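Transcriptional regulator (Bacillus halodurans, PDB 1Z4E) probably acts as an acyltransferase with a GNAT fold, transferring groups other than amino-acyl groups. Local coordinates at residues I58-G63 and S104-W109; E16-M21 and V67-V72. All coordinates share one frame; numbering follows the deposited sequence.

Contact 1: I58-G63 and S104-W109; sequences IVACNG and SQLVCW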
# COMPACT_ATOMS: atom_id res chain seq x y z
N ILE A 58 12.48 -9.15 0.85
CA ILE A 58 13.90 -8.85 0.76
C ILE A 58 14.57 -9.03 2.12
O ILE A 58 14.04 -8.57 3.13
CB ILE A 58 14.12 -7.39 0.32
CG1 ILE A 58 13.29 -7.10 -0.94
CG2 ILE A 58 15.59 -7.12 0.11
CD1 ILE A 58 13.61 -8.00 -2.13
N VAL A 59 15.74 -9.68 2.13
CA VAL A 59 16.47 -9.87 3.38
C VAL A 59 17.90 -9.35 3.31
O VAL A 59 18.52 -9.34 2.23
CB VAL A 59 16.53 -11.38 3.80
CG1 VAL A 59 15.14 -11.88 4.18
CG2 VAL A 59 17.14 -12.22 2.67
N ALA A 60 18.39 -8.88 4.46
CA ALA A 60 19.76 -8.39 4.61
C ALA A 60 20.43 -9.56 5.32
O ALA A 60 19.92 -10.06 6.34
CB ALA A 60 19.79 -7.15 5.49
N CYS A 61 21.57 -10.01 4.81
CA CYS A 61 22.25 -11.17 5.36
C CYS A 61 23.69 -10.96 5.82
O CYS A 61 24.44 -10.19 5.22
CB CYS A 61 22.24 -12.29 4.33
SG CYS A 61 20.66 -12.52 3.49
N ASN A 62 24.05 -11.67 6.88
CA ASN A 62 25.40 -11.68 7.43
C ASN A 62 25.73 -13.17 7.27
O ASN A 62 25.68 -13.93 8.24
CB ASN A 62 25.39 -11.29 8.92
CG ASN A 62 26.76 -11.40 9.56
OD1 ASN A 62 27.74 -10.88 9.04
ND2 ASN A 62 26.82 -12.07 10.71
N GLY A 63 26.05 -13.57 6.05
CA GLY A 63 26.30 -14.97 5.80
C GLY A 63 24.92 -15.60 5.83
O GLY A 63 23.99 -15.07 5.21
N SER A 104 18.90 1.14 7.08
CA SER A 104 19.15 2.11 6.01
C SER A 104 19.59 1.44 4.71
O SER A 104 19.10 1.77 3.64
CB SER A 104 20.21 3.13 6.46
OG SER A 104 20.45 4.07 5.42
N GLN A 105 20.52 0.50 4.80
CA GLN A 105 20.98 -0.21 3.60
C GLN A 105 19.84 -0.97 2.94
O GLN A 105 19.69 -0.95 1.72
CB GLN A 105 22.09 -1.20 3.94
CG GLN A 105 23.42 -0.57 4.26
CD GLN A 105 24.47 -1.60 4.63
OE1 GLN A 105 24.86 -2.42 3.81
NE2 GLN A 105 24.92 -1.57 5.88
N LEU A 106 19.04 -1.65 3.74
CA LEU A 106 17.92 -2.43 3.22
C LEU A 106 16.90 -1.55 2.50
O LEU A 106 16.45 -1.88 1.39
CB LEU A 106 17.26 -3.21 4.37
CG LEU A 106 16.27 -4.32 4.04
CD1 LEU A 106 16.91 -5.36 3.11
CD2 LEU A 106 15.83 -4.97 5.35
N VAL A 107 16.53 -0.43 3.10
CA VAL A 107 15.56 0.47 2.49
C VAL A 107 16.15 1.15 1.24
O VAL A 107 15.46 1.30 0.23
CB VAL A 107 15.08 1.55 3.49
CG1 VAL A 107 14.17 2.55 2.79
CG2 VAL A 107 14.36 0.88 4.64
N CYS A 108 17.41 1.56 1.31
CA CYS A 108 18.04 2.19 0.15
C CYS A 108 18.08 1.21 -1.02
O CYS A 108 17.87 1.59 -2.17
CB CYS A 108 19.46 2.65 0.50
SG CYS A 108 19.48 4.13 1.56
N TRP A 109 18.33 -0.06 -0.72
CA TRP A 109 18.38 -1.11 -1.74
C TRP A 109 17.00 -1.23 -2.38
O TRP A 109 16.86 -1.30 -3.61
CB TRP A 109 18.77 -2.44 -1.10
CG TRP A 109 19.11 -3.52 -2.08
CD1 TRP A 109 20.35 -3.82 -2.57
CD2 TRP A 109 18.21 -4.47 -2.66
NE1 TRP A 109 20.28 -4.90 -3.41
CE2 TRP A 109 18.98 -5.32 -3.49
CE3 TRP A 109 16.83 -4.68 -2.56
CZ2 TRP A 109 18.40 -6.37 -4.21
CZ3 TRP A 109 16.26 -5.73 -3.28
CH2 TRP A 109 17.05 -6.56 -4.09
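Strand 55-62 of the GNAT sheet is packed against helix 102-116, which lies on one face of the sheet. The short strand and helix segments run obliquely antiparallel, with 139° between their directions and axes 8.9 Å apart at closest approach. No hydrogen bond joins them, and the contact is apolar. Ile58 and Ala60, two residues apart on the strand, both point toward the helix. Val59 between them points away and packs on Ala10 and Asp14. Leu106 and Trp109, one helical turn apart, point back toward the strand.

Ile58 is central. Its CG1 is anti to the carbonyl carbon and its CG2 is anti to the backbone N (chi1 -51°). Ile58 CD1, at the end of the CG1 branch, lies 3.7 Å from Trp109 CZ3. Ile58 CG2 sits between the Leu106 methyl and the indole, 3.7 Å from Leu106 CD1 and equally far from Trp109 CZ3. The Ile58 side chain crosses Leu106 obliquely but meets Trp109 at about a right angle. It touches the six-membered ring of the indole obliquely. The tryptophan CG is anti to its backbone N (chi1 -168°), which carries the ring toward Ile58. Ile7 of strand 6-9 also packs on Trp109 and on Ile58.

Leu106 has CG anti to its backbone N, and a single methyl, CD1, does the touching. Leu106 CD1 also lies against the strand backbone, 4.1 Å from Ala60 N. Leu70 of the neighbouring strand touches both Leu106 and Ile58. In GNAT enzymes the N-terminal end of the corresponding helix helps to bind the acetyl-CoA pyrophosphate; a similar role here is only inferred. The small Ala60 side chain meets the helix through a single pair, Ala60 CB to Leu106 CD1 at 4.1 Å.

Contact 2: E16-M21 and V67-V72; sequences EQMVHM and VGMLQV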
# COMPACT_ATOMS: atom_id res chain seq x y z
N GLU A 16 12.08 -19.42 8.31
CA GLU A 16 12.13 -19.64 9.76
C GLU A 16 12.69 -18.42 10.48
O GLU A 16 12.12 -17.96 11.49
CB GLU A 16 12.96 -20.89 10.07
CG GLU A 16 12.98 -21.32 11.53
CD GLU A 16 14.06 -20.62 12.33
OE1 GLU A 16 15.17 -20.45 11.80
OE2 GLU A 16 13.80 -20.25 13.50
N GLN A 17 13.79 -17.87 9.98
CA GLN A 17 14.39 -16.70 10.61
C GLN A 17 13.53 -15.46 10.44
O GLN A 17 13.45 -14.65 11.35
CB GLN A 17 15.79 -16.43 10.05
CG GLN A 17 16.82 -17.47 10.44
CD GLN A 17 18.20 -17.15 9.91
OE1 GLN A 17 18.82 -16.16 10.31
NE2 GLN A 17 18.69 -17.97 8.99
N MET A 18 12.88 -15.31 9.29
CA MET A 18 12.03 -14.13 9.08
C MET A 18 10.85 -14.13 10.07
O MET A 18 10.55 -13.10 10.68
CB MET A 18 11.50 -14.07 7.64
CG MET A 18 12.57 -13.70 6.59
SD MET A 18 11.87 -13.27 4.93
CE MET A 18 11.24 -14.83 4.42
N VAL A 19 10.19 -15.28 10.22
CA VAL A 19 9.05 -15.38 11.14
C VAL A 19 9.52 -15.08 12.57
O VAL A 19 8.83 -14.38 13.32
CB VAL A 19 8.40 -16.78 11.11
CG1 VAL A 19 7.27 -16.87 12.14
CG2 VAL A 19 7.86 -17.07 9.72
N HIS A 20 10.68 -15.59 12.94
CA HIS A 20 11.21 -15.34 14.28
C HIS A 20 11.41 -13.83 14.49
O HIS A 20 11.07 -13.29 15.55
CB HIS A 20 12.54 -16.08 14.48
CG HIS A 20 13.03 -16.06 15.89
ND1 HIS A 20 12.35 -16.66 16.93
CD2 HIS A 20 14.13 -15.48 16.44
CE1 HIS A 20 13.01 -16.45 18.06
NE2 HIS A 20 14.09 -15.74 17.79
N MET A 21 11.96 -13.15 13.49
CA MET A 21 12.20 -11.70 13.57
C MET A 21 10.87 -10.97 13.73
O MET A 21 10.74 -10.05 14.54
CB MET A 21 12.94 -11.21 12.31
CG MET A 21 13.53 -9.78 12.42
SD MET A 21 14.66 -9.31 11.05
CE MET A 21 15.99 -10.46 11.29
N VAL A 67 19.75 -10.62 9.11
CA VAL A 67 19.80 -9.52 10.06
C VAL A 67 18.81 -8.40 9.76
O VAL A 67 18.77 -7.40 10.48
CB VAL A 67 21.23 -8.94 10.15
CG1 VAL A 67 22.17 -10.04 10.60
CG2 VAL A 67 21.67 -8.39 8.80
N GLY A 68 18.01 -8.58 8.72
CA GLY A 68 17.03 -7.57 8.36
C GLY A 68 16.10 -8.07 7.28
O GLY A 68 16.45 -8.96 6.51
N MET A 69 14.91 -7.49 7.21
CA MET A 69 13.93 -7.91 6.22
C MET A 69 12.91 -6.80 5.95
O MET A 69 12.75 -5.88 6.74
CB MET A 69 13.17 -9.16 6.71
CG MET A 69 12.27 -8.90 7.93
SD MET A 69 11.46 -10.38 8.69
CE MET A 69 10.13 -10.62 7.54
N LEU A 70 12.22 -6.92 4.82
CA LEU A 70 11.15 -6.00 4.46
C LEU A 70 10.42 -6.61 3.28
O LEU A 70 10.94 -7.52 2.61
CB LEU A 70 11.69 -4.61 4.08
CG LEU A 70 12.55 -4.41 2.82
CD1 LEU A 70 11.71 -4.61 1.56
CD2 LEU A 70 13.13 -3.01 2.83
N GLN A 71 9.21 -6.14 3.04
CA GLN A 71 8.45 -6.60 1.89
C GLN A 71 8.25 -5.35 1.05
O GLN A 71 8.09 -4.25 1.59
CB GLN A 71 7.10 -7.18 2.29
CG GLN A 71 6.39 -7.87 1.12
CD GLN A 71 5.08 -8.55 1.51
OE1 GLN A 71 4.91 -8.97 2.65
NE2 GLN A 71 4.17 -8.67 0.56
N VAL A 72 8.28 -5.50 -0.27
CA VAL A 72 8.07 -4.36 -1.14
C VAL A 72 7.14 -4.81 -2.26
O VAL A 72 7.28 -5.91 -2.81
CB VAL A 72 9.41 -3.82 -1.70
CG1 VAL A 72 10.09 -4.88 -2.55
CG2 VAL A 72 9.17 -2.54 -2.49
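Gln71 NE2 is gripped by two hydrogen-bond acceptors: Asn55 OD1 of the same chain and Pro76 O of the second subunit. Gln71 thus ties strand 65-76 to the dimer partner. The contact with helix 15-24 lies nearer the start of that strand and is made by three methionines. Met69 points toward the helix. Its CG is flanked by both the backbone N and the carbonyl carbon (chi1 67°), and the chain bends at chi3. Its sulfur comes to rest against the helix backbone, with Met69 SD 3.5 Å from Met18 O. The methyl goes on to the Met18 side chain, with Met69 CE 3.7 Å from Met18 CB. These two side chains cross obliquely. Leu78 of the second subunit packs on both.

The helix lies almost at right angles to the strand, at 86°, on one face of the GNAT sheet. The strand segment begins with a classic beta bulge, in which Val67 and Gly68 are together set against the single residue Ala60 of the next strand. Met21 reaches this bulge. Its CG is anti to the backbone N (chi1 -167°), and the chain stays extended until it bends at chi3. Met21 and Met69 approach tip to tip, with Met21 SD 4.0 Å from Met69 CG. The Met21 methyl lies against the peptide of the bulge, CE being 3.8 Å from Gly68 N.

Overall arrangement
The centres of contacts 1 and 2 are about 10 Å apart, on neighbouring antiparallel strands of one sheet. Along the chain their segments alternate: 16-21, 58-63, 67-72, then 104-109. Strands 55-62 and 65-76 follow each other directly. Two probable backbone hydrogen bonds join the contacts, Ala60 N to Gly68 O and Ala60 O to Val67 N, each 2.8 Å long. Helix 15-24 in contact 2 and helix 102-116 in contact 1 lie on opposite faces of the sheet. Met69 points to the first, and the next residue, Leu70, packs on Leu106 of the second. The two helices and the sheet between them give the layered arrangement of the GNAT fold.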